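Local coordinates for protein YPM (Yersinia pseudotuberculosis, PDB 1PM4) that acts as a bacterial superantigen, a jelly-roll toxin that is mitogenic and probably activates T cells by engaging their receptors outside normal antigen recognition, at residues I3-G11 with Y98-E109; A45-R53 with I63-Y74. One frame throughout, in Å; residues are numbered along the deposited sequence. Where two conformers were deposited one is given.

Contact 1. Residues I3-G11 with Y98-E109; sequences IPNIATYTG and YSLDATVHDDKE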
loop_
_atom_site.group_PDB
_atom_site.type_symbol
_atom_site.label_atom_id
_atom_site.label_comp_id
_atom_site.label_asym_id
_atom_site.label_seq_id
_atom_site.Cartn_x
_atom_site.Cartn_y
_atom_site.Cartn_z
ATOM N N ILE A 3 3.151 -16.225 -19.384
ATOM C CA ILE A 3 2.129 -15.997 -20.450
ATOM C C ILE A 3 1.566 -14.529 -20.532
ATOM O O ILE A 3 0.624 -14.268 -21.286
ATOM C CB ILE A 3 0.950 -17.027 -20.262
ATOM C CG1 ILE A 3 0.596 -17.214 -18.773
ATOM C CG2 ILE A 3 1.251 -18.373 -20.963
ATOM C CD1 ILE A 3 1.243 -18.436 -18.086
ATOM N N PRO A 4 2.123 -13.576 -19.783
ATOM C CA PRO A 4 1.479 -12.254 -19.608
ATOM C C PRO A 4 1.275 -11.369 -20.870
ATOM O O PRO A 4 2.130 -11.260 -21.762
ATOM C CB PRO A 4 2.424 -11.518 -18.640
ATOM C CG PRO A 4 3.706 -12.266 -18.675
ATOM C CD PRO A 4 3.390 -13.677 -19.031
ATOM N N ASN A 5 0.146 -10.696 -20.918
ATOM C CA ASN A 5 -0.130 -9.811 -22.034
ATOM C C ASN A 5 0.172 -8.372 -21.577
ATOM O O ASN A 5 -0.548 -7.873 -20.733
ATOM C CB ASN A 5 -1.571 -9.940 -22.439
ATOM C CG ASN A 5 -1.890 -9.242 -23.762
ATOM O OD1 ASN A 5 -1.010 -8.691 -24.425
ATOM N ND2 ASN A 5 -3.167 -9.266 -24.153
ATOM N N ILE A 6 1.268 -7.807 -22.057
ATOM C CA ILE A 6 1.702 -6.439 -21.717
ATOM C C ILE A 6 1.542 -5.616 -22.987
ATOM O O ILE A 6 2.062 -6.005 -24.071
ATOM C CB ILE A 6 3.215 -6.399 -21.241
ATOM C CG1 ILE A 6 3.513 -7.329 -20.062
ATOM C CG2 ILE A 6 3.688 -4.995 -20.869
ATOM C CD1 ILE A 6 2.549 -7.308 -18.972
ATOM N N ALA A 7 0.854 -4.491 -22.918
ATOM C CA ALA A 7 0.742 -3.562 -24.047
ATOM C C ALA A 7 1.568 -2.350 -23.775
ATOM O O ALA A 7 1.880 -2.088 -22.612
ATOM C CB ALA A 7 -0.675 -3.097 -24.205
ATOM N N THR A 8 1.783 -1.519 -24.787
ATOM C CA THR A 8 2.429 -0.225 -24.554
ATOM C C THR A 8 1.567 0.896 -25.078
ATOM O O THR A 8 1.210 0.918 -26.261
ATOM C CB THR A 8 3.817 -0.170 -25.254
ATOM O OG1 THR A 8 4.682 -1.177 -24.687
ATOM C CG2 THR A 8 4.493 1.204 -25.021
ATOM N N TYR A 9 1.188 1.807 -24.189
ATOM C CA TYR A 9 0.488 3.027 -24.525
ATOM C C TYR A 9 1.510 4.119 -24.699
ATOM O O TYR A 9 2.371 4.296 -23.820
ATOM C CB TYR A 9 -0.463 3.411 -23.410
ATOM C CG TYR A 9 -1.583 2.372 -23.171
ATOM C CD1 TYR A 9 -2.784 2.467 -23.821
ATOM C CD2 TYR A 9 -1.391 1.324 -22.311
ATOM C CE1 TYR A 9 -3.757 1.531 -23.598
ATOM C CE2 TYR A 9 -2.341 0.382 -22.064
ATOM C CZ TYR A 9 -3.525 0.467 -22.742
ATOM O OH TYR A 9 -4.549 -0.457 -22.559
ATOM N N THR A 10 1.376 4.884 -25.775
ATOM C CA THR A 10 2.326 5.957 -26.033
ATOM C C THR A 10 1.531 7.240 -26.214
ATOM O O THR A 10 0.367 7.237 -26.722
ATOM C CB THR A 10 3.229 5.577 -27.255
ATOM O OG1 THR A 10 4.060 4.403 -26.977
ATOM C CG2 THR A 10 4.228 6.662 -27.568
ATOM N N GLY A 11 2.089 8.360 -25.790
ATOM C CA GLY A 11 1.467 9.638 -26.022
ATOM C C GLY A 11 2.366 10.774 -25.589
ATOM O O GLY A 11 3.586 10.606 -25.444
ATOM N N TYR A 98 5.294 10.221 -23.201
ATOM C CA TYR A 98 5.272 9.083 -22.271
ATOM C C TYR A 98 5.055 7.765 -23.002
ATOM O O TYR A 98 4.536 7.737 -24.132
ATOM C CB TYR A 98 4.189 9.274 -21.203
ATOM C CG TYR A 98 2.760 9.072 -21.728
ATOM C CD1 TYR A 98 2.145 7.844 -21.714
ATOM C CD2 TYR A 98 2.005 10.165 -22.159
ATOM C CE1 TYR A 98 0.903 7.673 -22.249
ATOM C CE2 TYR A 98 0.728 10.019 -22.598
ATOM C CZ TYR A 98 0.147 8.748 -22.617
ATOM O OH TYR A 98 -1.160 8.572 -23.125
ATOM N N SER A 99 5.461 6.691 -22.373
ATOM C CA SER A 99 5.052 5.360 -22.767
ATOM C C SER A 99 4.780 4.575 -21.497
ATOM O O SER A 99 5.522 4.655 -20.515
ATOM C CB SER A 99 6.068 4.655 -23.709
ATOM O OG SER A 99 7.313 4.375 -23.080
ATOM N N LEU A 100 3.686 3.837 -21.486
ATOM C CA LEU A 100 3.320 3.029 -20.320
ATOM C C LEU A 100 3.239 1.574 -20.837
ATOM O O LEU A 100 2.372 1.269 -21.649
ATOM C CB LEU A 100 1.958 3.457 -19.839
ATOM C CG LEU A 100 1.514 2.726 -18.579
ATOM C CD1 LEU A 100 2.328 3.103 -17.379
ATOM C CD2 LEU A 100 0.032 2.896 -18.290
ATOM N N ASP A 101 4.090 0.724 -20.334
ATOM C CA ASP A 101 3.960 -0.697 -20.530
ATOM C C ASP A 101 3.086 -1.221 -19.417
ATOM O O ASP A 101 3.355 -0.949 -18.236
ATOM C CB ASP A 101 5.283 -1.375 -20.433
ATOM C CG ASP A 101 6.281 -0.924 -21.434
ATOM O OD1 ASP A 101 5.973 -0.316 -22.478
ATOM O OD2 ASP A 101 7.492 -1.103 -21.167
ATOM N N ALA A 102 1.996 -1.883 -19.755
ATOM C CA ALA A 102 1.064 -2.429 -18.714
ATOM C C ALA A 102 0.380 -3.717 -19.086
ATOM O O ALA A 102 0.017 -3.931 -20.238
ATOM C CB ALA A 102 -0.018 -1.420 -18.479
ATOM N N THR A 103 0.144 -4.532 -18.086
ATOM C CA THR A 103 -0.703 -5.704 -18.217
ATOM C C THR A 103 -2.042 -5.312 -18.784
ATOM O O THR A 103 -2.622 -4.373 -18.323
ATOM C CB THR A 103 -0.970 -6.305 -16.834
ATOM O OG1 THR A 103 0.245 -6.676 -16.247
ATOM C CG2 THR A 103 -1.719 -7.643 -17.008
ATOM N N VAL A 104 -2.469 -5.969 -19.847
ATOM C CA VAL A 104 -3.828 -5.795 -20.309
ATOM C C VAL A 104 -4.545 -7.125 -20.354
ATOM O O VAL A 104 -3.943 -8.177 -20.478
ATOM C CB VAL A 104 -3.928 -5.122 -21.664
ATOM C CG1 VAL A 104 -3.355 -3.719 -21.585
ATOM C CG2 VAL A 104 -3.209 -5.889 -22.722
ATOM N N HIS A 105 -5.860 -7.054 -20.285
ATOM C CA HIS A 105 -6.602 -8.291 -20.356
ATOM C C HIS A 105 -7.124 -8.556 -21.737
ATOM O O HIS A 105 -7.151 -9.697 -22.172
ATOM C CB HIS A 105 -7.676 -8.358 -19.286
ATOM C CG HIS A 105 -7.277 -9.241 -18.155
ATOM N ND1 HIS A 105 -6.571 -8.762 -17.075
ATOM C CD2 HIS A 105 -7.385 -10.578 -17.973
ATOM C CE1 HIS A 105 -6.296 -9.752 -16.253
ATOM N NE2 HIS A 105 -6.777 -10.869 -16.775
ATOM N N ASP A 106 -7.526 -7.523 -22.460
ATOM C CA ASP A 106 -7.927 -7.778 -23.844
ATOM C C ASP A 106 -6.708 -7.544 -24.749
ATOM O O ASP A 106 -5.646 -8.181 -24.561
ATOM C CB ASP A 106 -9.198 -6.972 -24.226
ATOM C CG ASP A 106 -10.492 -7.835 -24.218
ATOM O OD1 ASP A 106 -10.424 -9.078 -24.373
ATOM O OD2 ASP A 106 -11.627 -7.328 -24.057
ATOM N N ASP A 107 -6.897 -6.740 -25.780
ATOM C CA ASP A 107 -5.840 -6.024 -26.421
ATOM C C ASP A 107 -6.075 -4.535 -26.151
ATOM O O ASP A 107 -7.214 -4.087 -25.889
ATOM C CB ASP A 107 -5.905 -6.250 -27.914
ATOM C CG ASP A 107 -5.753 -7.696 -28.270
ATOM O OD1 ASP A 107 -6.661 -8.494 -27.920
ATOM O OD2 ASP A 107 -4.731 -8.109 -28.840
ATOM N N LYS A 108 -5.014 -3.768 -26.289
ATOM C CA LYS A 108 -5.136 -2.350 -26.099
ATOM C C LYS A 108 -6.188 -1.762 -27.078
ATOM O O LYS A 108 -6.308 -2.164 -28.234
ATOM C CB LYS A 108 -3.732 -1.722 -26.133
ATOM C CG LYS A 108 -3.551 -0.533 -26.958
ATOM C CD LYS A 108 -2.080 -0.207 -27.005
ATOM C CE LYS A 108 -1.825 1.154 -27.518
ATOM N NZ LYS A 108 -0.550 1.211 -28.292
ATOM N N GLU A 109 -6.988 -0.847 -26.557
ATOM C CA GLU A 109 -8.022 -0.144 -27.292
ATOM C C GLU A 109 -7.864 1.351 -27.049
ATOM O O GLU A 109 -7.419 1.734 -26.002
ATOM C CB GLU A 109 -9.392 -0.618 -26.797
ATOM C CG GLU A 109 -9.639 -2.097 -27.132
ATOM C CD GLU A 109 -11.044 -2.598 -26.806
ATOM O OE1 GLU A 109 -11.761 -1.934 -26.026
ATOM O OE2 GLU A 109 -11.436 -3.660 -27.359
HETATM O O HOH W 1 -2.549 -10.047 -19.138
HETATM O O HOH W 2 -0.896 4.124 -27.610
HETATM O O HOH W 3 -1.678 6.459 -24.802
#
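Strand 6-11 pairs antiparallel with strand 98-103, the edge and second strands of one sheet of the YPM jelly roll. A7 with A102, Y9 with L100 and G11 with Y98 form the hydrogen-bonded pairs, and V104 N adds a bond to N5 O just past the strand ends. The bond from L100 N to Y9 O is 2.7 Å long.

Polar side chains hold the edge strand on the face of T8 and D101 and along its outer edge. On that face the two side chains lie side by side; T8 OG1 gives its proton to D101 OD1 at 2.7 Å, reaching the carboxylate from 44° out of its plane. At the outer edge K108, from the segment that follows the strand, runs antiparallel to the Y9 side chain, and its NZ donates at 2.7 Å to T8 O, the carbonyl turned away from strand 98-103. Two waters extend the network: one accepts from T10 N and, weakly, from K108 NZ, the other joins T10 O to Y98 OH.

Apolar contacts gather around Y9, whose hydroxyl is hydrogen-bonded to D112. K108 CD lies over one ring face near the rim, 4.1 Å above the plane, while V104 CG1 packs on A7 CB at 3.8 Å and more loosely beside the Y9 ring. At the other end Y98 folds back over its partner strand: with chi1 at 73°, CG sits between the backbone N and the carbonyl carbon, and the ring lies against the side-chain-less G11. G11 CA makes a CH-pi contact, 3.9 Å from the centroid of the Y98 ring.

Contact 2. Residues A45-R53 with I63-Y74; sequences ADMTLILLR and IKRNDIDKPLKY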
loop_
_atom_site.group_PDB
_atom_site.type_symbol
_atom_site.label_atom_id
_atom_site.label_comp_id
_atom_site.label_asym_id
_atom_site.label_seq_id
_atom_site.Cartn_x
_atom_site.Cartn_y
_atom_site.Cartn_z
ATOM N N ALA A 45 12.448 13.645 -17.751
ATOM C CA ALA A 45 11.063 13.557 -17.340
ATOM C C ALA A 45 10.934 13.337 -15.848
ATOM O O ALA A 45 11.747 12.587 -15.229
ATOM C CB ALA A 45 10.415 12.432 -18.106
ATOM N N ASP A 46 9.933 13.985 -15.245
ATOM C CA ASP A 46 9.610 13.845 -13.846
ATOM C C ASP A 46 8.116 13.525 -13.723
ATOM O O ASP A 46 7.270 14.441 -13.944
ATOM C CB ASP A 46 9.899 15.138 -13.150
ATOM C CG ASP A 46 9.668 15.065 -11.670
ATOM O OD1 ASP A 46 9.141 14.071 -11.127
ATOM O OD2 ASP A 46 10.028 16.064 -10.981
ATOM N N MET A 47 7.771 12.225 -13.574
ATOM C CA MET A 47 6.375 11.745 -13.584
ATOM C C MET A 47 6.152 10.685 -12.508
ATOM O O MET A 47 7.089 10.017 -12.013
ATOM C CB MET A 47 6.035 11.108 -14.947
ATOM C CG MET A 47 6.250 12.068 -16.069
ATOM S SD MET A 47 5.763 11.164 -17.630
ATOM C CE MET A 47 6.424 12.284 -18.792
ATOM N N THR A 48 4.906 10.605 -12.082
ATOM C CA THR A 48 4.476 9.619 -11.135
ATOM C C THR A 48 3.411 8.756 -11.705
ATOM O O THR A 48 2.540 9.238 -12.390
ATOM C CB THR A 48 3.996 10.368 -9.826
ATOM O OG1 THR A 48 5.097 11.116 -9.267
ATOM C CG2 THR A 48 3.561 9.377 -8.739
ATOM N N LEU A 49 3.523 7.470 -11.435
ATOM C CA LEU A 49 2.509 6.498 -11.818
ATOM C C LEU A 49 1.781 5.999 -10.568
ATOM O O LEU A 49 2.414 5.491 -9.626
ATOM C CB LEU A 49 3.202 5.316 -12.453
ATOM C CG LEU A 49 2.299 4.183 -12.904
ATOM C CD1 LEU A 49 1.328 4.572 -14.023
ATOM C CD2 LEU A 49 3.104 2.943 -13.395
ATOM N N ILE A 50 0.470 6.093 -10.606
ATOM C CA ILE A 50 -0.359 5.686 -9.485
ATOM C C ILE A 50 -1.338 4.632 -9.978
ATOM O O ILE A 50 -1.992 4.807 -10.999
ATOM C CB ILE A 50 -1.128 6.869 -8.915
ATOM C CG1 ILE A 50 -0.187 7.996 -8.556
ATOM C CG2 ILE A 50 -1.921 6.422 -7.687
ATOM C CD1 ILE A 50 -0.927 9.326 -8.295
ATOM N N LEU A 51 -1.380 3.486 -9.290
ATOM C CA LEU A 51 -2.372 2.453 -9.495
ATOM C C LEU A 51 -3.574 2.684 -8.601
ATOM O O LEU A 51 -3.452 2.773 -7.356
ATOM C CB LEU A 51 -1.739 1.056 -9.240
ATOM C CG LEU A 51 -2.749 -0.123 -9.302
ATOM C CD1 LEU A 51 -3.572 -0.248 -10.645
ATOM C CD2 LEU A 51 -2.065 -1.394 -8.977
ATOM N N LEU A 52 -4.734 2.873 -9.240
ATOM C CA LEU A 52 -5.981 2.971 -8.521
ATOM C C LEU A 52 -6.848 1.743 -8.767
ATOM O O LEU A 52 -6.865 1.185 -9.892
ATOM C CB LEU A 52 -6.695 4.205 -8.940
ATOM C CG LEU A 52 -5.872 5.515 -8.959
ATOM C CD1 LEU A 52 -6.586 6.417 -9.915
ATOM C CD2 LEU A 52 -5.866 6.051 -7.646
ATOM N N ARG A 53 -7.596 1.359 -7.741
ATOM C CA ARG A 53 -8.597 0.298 -7.855
ATOM C C ARG A 53 -9.979 0.788 -7.500
ATOM O O ARG A 53 -10.124 1.630 -6.632
ATOM C CB ARG A 53 -8.214 -0.936 -7.016
ATOM C CG ARG A 53 -8.311 -2.204 -7.913
ATOM C CD ARG A 53 -7.971 -3.592 -7.296
ATOM N NE ARG A 53 -7.651 -4.672 -8.266
ATOM C CZ ARG A 53 -8.223 -4.846 -9.464
ATOM N NH1 ARG A 53 -9.150 -4.025 -9.923
ATOM N NH2 ARG A 53 -7.849 -5.856 -10.233
ATOM N N ILE A 63 -3.797 2.090 -4.692
ATOM C CA ILE A 63 -3.078 0.945 -4.151
ATOM C C ILE A 63 -1.656 1.260 -3.849
ATOM O O ILE A 63 -1.165 0.983 -2.738
ATOM C CB ILE A 63 -3.083 -0.255 -5.190
ATOM C CG1 ILE A 63 -4.508 -0.651 -5.489
ATOM C CG2 ILE A 63 -2.231 -1.418 -4.641
ATOM C CD1 ILE A 63 -4.676 -1.826 -6.401
ATOM N N LYS A 64 -0.925 1.787 -4.835
ATOM C CA LYS A 64 0.458 2.146 -4.651
ATOM C C LYS A 64 0.866 3.043 -5.806
ATOM O O LYS A 64 0.108 3.193 -6.723
ATOM C CB LYS A 64 1.409 0.942 -4.672
ATOM C CG LYS A 64 1.285 0.105 -5.881
ATOM C CD LYS A 64 2.373 -1.043 -5.846
ATOM C CE LYS A 64 1.970 -2.344 -5.242
ATOM N NZ LYS A 64 3.362 -3.100 -4.980
ATOM N N ARG A 65 2.067 3.573 -5.705
ATOM C CA ARG A 65 2.643 4.473 -6.693
ATOM C C ARG A 65 4.130 4.327 -6.858
ATOM O O ARG A 65 4.848 3.842 -5.982
ATOM C CB ARG A 65 2.337 5.954 -6.376
ATOM C CG ARG A 65 3.067 6.485 -5.157
ATOM C CD ARG A 65 2.863 7.949 -4.865
ATOM N NE ARG A 65 1.457 8.264 -4.661
ATOM C CZ ARG A 65 0.952 9.476 -4.759
ATOM N NH1 ARG A 65 1.751 10.505 -4.995
ATOM N NH2 ARG A 65 -0.355 9.703 -4.524
ATOM N N ASN A 66 4.643 4.778 -7.990
ATOM C CA ASN A 66 6.083 4.685 -8.225
ATOM C C ASN A 66 6.517 5.837 -9.078
ATOM O O ASN A 66 5.697 6.446 -9.828
ATOM C CB ASN A 66 6.426 3.344 -8.916
ATOM C CG ASN A 66 6.422 2.151 -7.989
ATOM O OD1 ASN A 66 5.391 1.431 -7.848
ATOM N ND2 ASN A 66 7.604 1.877 -7.383
ATOM N N ASP A 67 7.797 6.126 -9.067
ATOM C CA ASP A 67 8.325 7.116 -9.955
ATOM C C ASP A 67 8.432 6.536 -11.365
ATOM O O ASP A 67 8.332 5.330 -11.571
ATOM C CB ASP A 67 9.725 7.548 -9.497
ATOM C CG ASP A 67 9.751 8.054 -8.071
ATOM O OD1 ASP A 67 8.844 8.830 -7.640
ATOM O OD2 ASP A 67 10.678 7.677 -7.308
ATOM N N ILE A 68 8.695 7.415 -12.295
ATOM C CA ILE A 68 9.068 7.042 -13.678
ATOM C C ILE A 68 10.211 6.038 -13.633
ATOM O O ILE A 68 11.073 6.101 -12.744
ATOM C CB ILE A 68 9.341 8.337 -14.541
ATOM C CG1 ILE A 68 9.321 8.008 -16.034
ATOM C CG2 ILE A 68 10.596 9.071 -14.092
ATOM C CD1 ILE A 68 9.595 9.175 -16.924
ATOM N N ASP A 69 10.135 5.040 -14.498
ATOM C CA ASP A 69 11.133 4.023 -14.716
ATOM C C ASP A 69 11.158 2.943 -13.629
ATOM O O ASP A 69 11.940 2.021 -13.770
ATOM C CB ASP A 69 12.575 4.578 -14.892
ATOM C CG ASP A 69 12.709 5.462 -16.108
ATOM O OD1 ASP A 69 11.967 5.258 -17.115
ATOM O OD2 ASP A 69 13.463 6.447 -16.071
ATOM N N LYS A 70 10.336 3.047 -12.590
ATOM C CA LYS A 70 10.230 2.046 -11.541
ATOM C C LYS A 70 8.975 1.184 -11.711
ATOM O O LYS A 70 7.897 1.692 -11.591
ATOM C CB LYS A 70 10.180 2.740 -10.170
ATOM C CG LYS A 70 11.338 3.599 -9.933
ATOM C CD LYS A 70 12.565 2.815 -9.592
ATOM N N PRO A 71 9.096 -0.101 -11.966
ATOM C CA PRO A 71 7.877 -0.909 -12.154
ATOM C C PRO A 71 7.035 -1.061 -10.904
ATOM O O PRO A 71 7.552 -1.039 -9.774
ATOM C CB PRO A 71 8.364 -2.254 -12.722
ATOM C CG PRO A 71 9.835 -2.148 -12.826
ATOM C CD PRO A 71 10.341 -0.817 -12.322
ATOM N N LEU A 72 5.728 -1.122 -11.131
ATOM C CA LEU A 72 4.696 -1.281 -10.154
ATOM C C LEU A 72 4.134 -2.667 -10.393
ATOM O O LEU A 72 3.678 -2.962 -11.509
ATOM C CB LEU A 72 3.627 -0.270 -10.418
ATOM C CG LEU A 72 2.614 0.101 -9.384
ATOM C CD1 LEU A 72 2.188 1.578 -9.639
ATOM C CD2 LEU A 72 1.437 -0.883 -9.364
ATOM N N LYS A 73 4.169 -3.495 -9.368
ATOM C CA LYS A 73 3.579 -4.843 -9.423
ATOM C C LYS A 73 2.622 -5.000 -8.285
ATOM O O LYS A 73 2.908 -4.514 -7.176
ATOM C CB LYS A 73 4.654 -5.902 -9.273
ATOM C CG LYS A 73 5.728 -5.844 -10.293
ATOM C CD LYS A 73 6.532 -7.111 -10.318
ATOM C CE LYS A 73 7.784 -6.937 -11.132
ATOM N NZ LYS A 73 8.624 -8.115 -11.124
ATOM N N TYR A 74 1.518 -5.702 -8.550
ATOM C CA TYR A 74 0.458 -5.914 -7.559
ATOM C C TYR A 74 -0.341 -7.182 -7.862
ATOM O O TYR A 74 -0.823 -7.359 -8.946
ATOM C CB TYR A 74 -0.482 -4.701 -7.542
ATOM C CG TYR A 74 -1.747 -4.895 -6.746
ATOM C CD1 TYR A 74 -1.778 -4.718 -5.395
ATOM C CD2 TYR A 74 -2.885 -5.296 -7.390
ATOM C CE1 TYR A 74 -2.965 -4.959 -4.696
ATOM C CE2 TYR A 74 -4.055 -5.521 -6.716
ATOM C CZ TYR A 74 -4.087 -5.367 -5.390
ATOM O OH TYR A 74 -5.339 -5.585 -4.798
HETATM O O HOH W 4 7.833 10.812 -9.063
#
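Strands 47-53 and 63-67 run antiparallel at 162°, their axes 4.8 Å apart at closest, as the two arms of a beta hairpin in the jelly roll. L49 and N66 form a hydrogen-bonded pair, and I63 N bonds to L51 O. A bent bond from I68 N to M47 O continues the pairing into the type II turn D67-K70, which leads the chain to strand 72-74 in the other sheet.

L51 carries the apolar contact. With CG anti to the backbone N (chi1 175°), its CD2 reaches L72 CD2 at 3.6 Å and Y74 CB in the facing sheet, and I63 CD1 on the neighbouring strand. I63 CD1 in turn sits 3.7 Å above the centre of the Y74 ring and packs along the R53 chain, whose NE is salt-bridged to D76. L49 CD2 meets L72 CD1 more loosely, at 4.1 Å.

On the opposite face of the hairpin, R65 lies alongside I50, and R65 NH2 forms a salt bridge with E62. At the turn end A45 CB touches I68 CD1 at 3.6 Å. I50 CD1 rests over one face of the R65 guanidinium, 3.8 Å above its plane.

Overall arrangement
From the N terminus, strand 6-13 is the first strand of the fold, and contact 1 joins it to the last, 96-103, closing a loop that holds the other six strands of the jelly-roll sandwich. Contact 2 falls wholly within that loop: it closes a short hairpin between strands 47-54 and 59-67, then follows the chain across to strand 72-78. Contact 1 thus builds one edge of the first sheet, whereas contact 2 builds an edge of the second and also reaches strand 72-78, the far edge of the first. Their centres lie about 15 Å apart, and they meet in the core, where L100 CD1 packs 3.8 Å from L49 CD1.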